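Probable UbiX-like flavin prenyltransferase (Escherichia coli, PDB 1SBZ) probably prenylates reduced flavin mononucleotide with dimethylallyl phosphate, making the prenyl-FMN cofactor used by a phenolic acid decarboxylase. Local coordinates at residues Met1-Met7 / Asn28-Val34. Numbering follows the deposited sequence.
Sequences MKLIVGM and NVETHLV
Lys2 and Glu30 run side by side from neighbouring strands, and the lysine shows how an aliphatic stem can serve one strand while its charged end serves another part of the fold. Its CB lies 4.2 Å from Glu30 O. With CG set opposite the carbonyl carbon (chi1 -62°), the stem descends along the glutamate: CG comes within 3.9 Å of Glu30 OE2, and CD closes to 3.5 Å from the same oxygen. A bend about CG-CD (chi3 -145°) turns CE aside, and Lys2 NZ ends 5.1 Å from Glu30 OE2, bonded instead to Arg77 O, while the lysine also makes a cation-pi contact with Phe76. Glu30 OE2 spends its anti lone pair on His32 NE2, only 2.6 Å away and somewhat out of the ring plane. His32 ND1 is hydrogen-bonded to His62 NE2, so both ring nitrogens are engaged and the rotation of the imidazole is fixed. Phe60 stacks on this ring as well. Beneath these groups, strands 2-7 and 30-34 run parallel, joined through helix 13-24 as the first beta-alpha-beta unit of the Rossmann-like flavoprotein fold. Odd-numbered residues of 2-7 and even-numbered residues of 30-34 exchange the backbone bonds: Leu3 N to Glu30 O, His32 N to Leu3 O, Val5 N to His32 O, Val34 N to Val5 O and Met7 N to Val34 O. The opposite face, with Leu3, Val5, Thr31 and Leu33, is apolar in the main and partly roofed by helix 13-24, whose Leu23 touches both Val5 and Thr31. There Leu33 CD1 leans over the neighbouring strand, 3.3 Å from Val5 O and 4.0 Å from Met7 CG, near the end of the sheet where Ser36 and Gly9 line the FMN pocket.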
HETATM    1  N   MSE D   1       0.465 -12.684 -39.224  1.00 42.42           N
HETATM    2  CA  MSE D   1      -0.058 -11.887 -38.071  1.00 42.98           C
HETATM    3  C   MSE D   1      -1.566 -12.053 -37.898  1.00 40.41           C
HETATM    4  O   MSE D   1      -2.344 -11.730 -38.802  1.00 40.48           O
HETATM    5  CB  MSE D   1       0.320 -10.404 -38.216  1.00 42.76           C
HETATM    6  CG  MSE D   1      -0.482  -9.440 -37.338  1.00 44.89           C
HETATM    7 SE   MSE D   1       0.481  -7.844 -36.746  1.00 49.43          SE
HETATM    8  CE  MSE D   1       1.925  -7.799 -38.115  1.00 48.12           C
ATOM      9  N   LYS D   2      -1.966 -12.556 -36.731  1.00 37.96           N
ATOM     10  CA  LYS D   2      -3.380 -12.712 -36.396  1.00 35.44           C
ATOM     11  C   LYS D   2      -3.758 -11.738 -35.287  1.00 33.43           C
ATOM     12  O   LYS D   2      -3.196 -11.790 -34.196  1.00 32.82           O
ATOM     13  CB  LYS D   2      -3.704 -14.143 -35.960  1.00 35.59           C
ATOM     14  CG  LYS D   2      -3.464 -15.220 -37.002  1.00 36.76           C
ATOM     15  CD  LYS D   2      -4.007 -16.547 -36.486  1.00 39.07           C
ATOM     16  CE  LYS D   2      -3.157 -17.729 -36.938  1.00 40.48           C
ATOM     17  NZ  LYS D   2      -3.214 -18.850 -35.938  1.00 41.03           N
ATOM     18  N   LEU D   3      -4.704 -10.850 -35.579  1.00 31.14           N
ATOM     19  CA  LEU D   3      -5.155  -9.851 -34.608  1.00 28.86           C
ATOM     20  C   LEU D   3      -6.614 -10.035 -34.260  1.00 27.47           C
ATOM     21  O   LEU D   3      -7.451 -10.249 -35.145  1.00 27.12           O
ATOM     22  CB  LEU D   3      -4.951  -8.429 -35.140  1.00 28.84           C
ATOM     23  CG  LEU D   3      -3.531  -7.918 -35.374  1.00 28.84           C
ATOM     24  CD1 LEU D   3      -3.571  -6.494 -35.940  1.00 26.80           C
ATOM     25  CD2 LEU D   3      -2.733  -7.963 -34.082  1.00 28.13           C
ATOM     26  N   ILE D   4      -6.910  -9.957 -32.965  1.00 25.35           N
ATOM     27  CA  ILE D   4      -8.280  -9.893 -32.500  1.00 23.47           C
ATOM     28  C   ILE D   4      -8.697  -8.425 -32.370  1.00 23.21           C
ATOM     29  O   ILE D   4      -7.950  -7.594 -31.843  1.00 22.94           O
ATOM     30  CB  ILE D   4      -8.457 -10.631 -31.153  1.00 23.43           C
ATOM     31  CG1 ILE D   4      -7.926 -12.067 -31.241  1.00 22.16           C
ATOM     32  CG2 ILE D   4      -9.924 -10.618 -30.725  1.00 21.69           C
ATOM     33  CD1 ILE D   4      -7.749 -12.753 -29.888  1.00 22.77           C
ATOM     34  N   VAL D   5      -9.893  -8.126 -32.865  1.00 22.32           N
ATOM     35  CA  VAL D   5     -10.461  -6.788 -32.806  1.00 21.85           C
ATOM     36  C   VAL D   5     -11.786  -6.893 -32.067  1.00 21.42           C
ATOM     37  O   VAL D   5     -12.751  -7.474 -32.569  1.00 21.61           O
ATOM     38  CB  VAL D   5     -10.642  -6.168 -34.223  1.00 21.87           C
ATOM     39  CG1 VAL D   5     -11.294  -4.792 -34.146  1.00 22.29           C
ATOM     40  CG2 VAL D   5      -9.300  -6.065 -34.951  1.00 21.91           C
ATOM     41  N   GLY D   6     -11.810  -6.376 -30.843  1.00 20.88           N
ATOM     42  CA  GLY D   6     -13.044  -6.310 -30.077  1.00 20.17           C
ATOM     43  C   GLY D   6     -13.657  -4.943 -30.301  1.00 20.30           C
ATOM     44  O   GLY D   6     -12.941  -3.948 -30.363  1.00 20.08           O
HETATM   45  N   MSE D   7     -14.973  -4.889 -30.453  1.00 20.25           N
HETATM   46  CA  MSE D   7     -15.662  -3.608 -30.503  1.00 20.86           C
HETATM   47  C   MSE D   7     -16.698  -3.567 -29.421  1.00 19.65           C
HETATM   48  O   MSE D   7     -17.334  -4.569 -29.107  1.00 19.41           O
HETATM   49  CB  MSE D   7     -16.290  -3.342 -31.869  1.00 20.43           C
HETATM   50  CG  MSE D   7     -15.280  -3.049 -32.961  1.00 21.19           C
HETATM   51 SE   MSE D   7     -16.131  -2.376 -34.586  1.00 24.82          SE
HETATM   52  CE  MSE D   7     -16.919  -0.713 -33.924  1.00 22.19           C
ATOM     53  N   ASN D  28      -1.331  -9.697 -45.219  1.00 44.13           N
ATOM     54  CA  ASN D  28      -0.586 -10.470 -44.221  1.00 43.31           C
ATOM     55  C   ASN D  28      -1.291 -10.572 -42.862  1.00 42.14           C
ATOM     56  O   ASN D  28      -0.799 -11.247 -41.952  1.00 41.98           O
ATOM     57  CB  ASN D  28       0.804  -9.850 -44.026  1.00 43.73           C
ATOM     58  CG  ASN D  28       0.751  -8.333 -43.859  1.00 44.95           C
ATOM     59  OD1 ASN D  28       0.002  -7.646 -44.564  1.00 46.56           O
ATOM     60  ND2 ASN D  28       1.553  -7.803 -42.931  1.00 45.37           N
ATOM     61  N   VAL D  29      -2.439  -9.904 -42.737  1.00 40.60           N
ATOM     62  CA  VAL D  29      -3.138  -9.774 -41.458  1.00 39.05           C
ATOM     63  C   VAL D  29      -4.514 -10.446 -41.473  1.00 37.97           C
ATOM     64  O   VAL D  29      -5.391 -10.090 -42.259  1.00 37.81           O
ATOM     65  CB  VAL D  29      -3.251  -8.286 -41.021  1.00 39.08           C
ATOM     66  CG1 VAL D  29      -4.037  -8.150 -39.724  1.00 38.61           C
ATOM     67  CG2 VAL D  29      -1.870  -7.671 -40.868  1.00 38.95           C
ATOM     68  N   GLU D  30      -4.673 -11.429 -40.595  1.00 36.59           N
ATOM     69  CA  GLU D  30      -5.939 -12.113 -40.387  1.00 35.42           C
ATOM     70  C   GLU D  30      -6.637 -11.501 -39.172  1.00 34.32           C
ATOM     71  O   GLU D  30      -6.052 -11.415 -38.091  1.00 34.27           O
ATOM     72  CB  GLU D  30      -5.680 -13.603 -40.174  1.00 35.43           C
ATOM     73  CG  GLU D  30      -6.909 -14.443 -39.868  1.00 35.43           C
ATOM     74  CD  GLU D  30      -6.545 -15.890 -39.628  1.00 36.03           C
ATOM     75  OE1 GLU D  30      -5.912 -16.495 -40.516  1.00 37.21           O
ATOM     76  OE2 GLU D  30      -6.881 -16.425 -38.549  1.00 37.19           O
ATOM     77  N   THR D  31      -7.879 -11.065 -39.355  1.00 33.03           N
ATOM     78  CA  THR D  31      -8.595 -10.363 -38.294  1.00 31.71           C
ATOM     79  C   THR D  31      -9.721 -11.205 -37.726  1.00 30.77           C
ATOM     80  O   THR D  31     -10.495 -11.809 -38.468  1.00 30.67           O
ATOM     81  CB  THR D  31      -9.127  -8.992 -38.778  1.00 31.70           C
ATOM     82  OG1 THR D  31      -9.930  -9.172 -39.949  1.00 32.67           O
ATOM     83  CG2 THR D  31      -7.983  -8.112 -39.268  1.00 31.63           C
ATOM     84  N   HIS D  32      -9.789 -11.258 -36.400  1.00 29.57           N
ATOM     85  CA  HIS D  32     -10.883 -11.916 -35.709  1.00 28.47           C
ATOM     86  C   HIS D  32     -11.671 -10.871 -34.929  1.00 27.86           C
ATOM     87  O   HIS D  32     -11.183 -10.313 -33.941  1.00 28.02           O
ATOM     88  CB  HIS D  32     -10.359 -13.016 -34.786  1.00 28.47           C
ATOM     89  CG  HIS D  32      -9.669 -14.134 -35.505  1.00 28.16           C
ATOM     90  ND1 HIS D  32     -10.220 -15.393 -35.626  1.00 28.49           N
ATOM     91  CD2 HIS D  32      -8.476 -14.182 -36.144  1.00 28.06           C
ATOM     92  CE1 HIS D  32      -9.396 -16.167 -36.309  1.00 28.08           C
ATOM     93  NE2 HIS D  32      -8.331 -15.457 -36.636  1.00 27.43           N
ATOM     94  N   LEU D  33     -12.885 -10.597 -35.390  1.00 27.02           N
ATOM     95  CA  LEU D  33     -13.719  -9.550 -34.811  1.00 25.97           C
ATOM     96  C   LEU D  33     -14.706 -10.105 -33.795  1.00 25.72           C
ATOM     97  O   LEU D  33     -15.290 -11.168 -34.000  1.00 25.27           O
ATOM     98  CB  LEU D  33     -14.472  -8.796 -35.919  1.00 26.18           C
ATOM     99  CG  LEU D  33     -15.594  -7.813 -35.549  1.00 25.94           C
ATOM    100  CD1 LEU D  33     -15.058  -6.634 -34.737  1.00 24.11           C
ATOM    101  CD2 LEU D  33     -16.293  -7.324 -36.802  1.00 25.35           C
ATOM    102  N   VAL D  34     -14.868  -9.387 -32.685  1.00 25.24           N
ATOM    103  CA  VAL D  34     -15.954  -9.652 -31.742  1.00 24.92           C
ATOM    104  C   VAL D  34     -16.669  -8.340 -31.437  1.00 25.10           C
ATOM    105  O   VAL D  34     -16.098  -7.450 -30.805  1.00 24.94           O
ATOM    106  CB  VAL D  34     -15.457 -10.293 -30.419  1.00 24.69           C
ATOM    107  CG1 VAL D  34     -16.625 -10.864 -29.637  1.00 24.28           C
ATOM    108  CG2 VAL D  34     -14.451 -11.381 -30.683  1.00 24.62           C
TER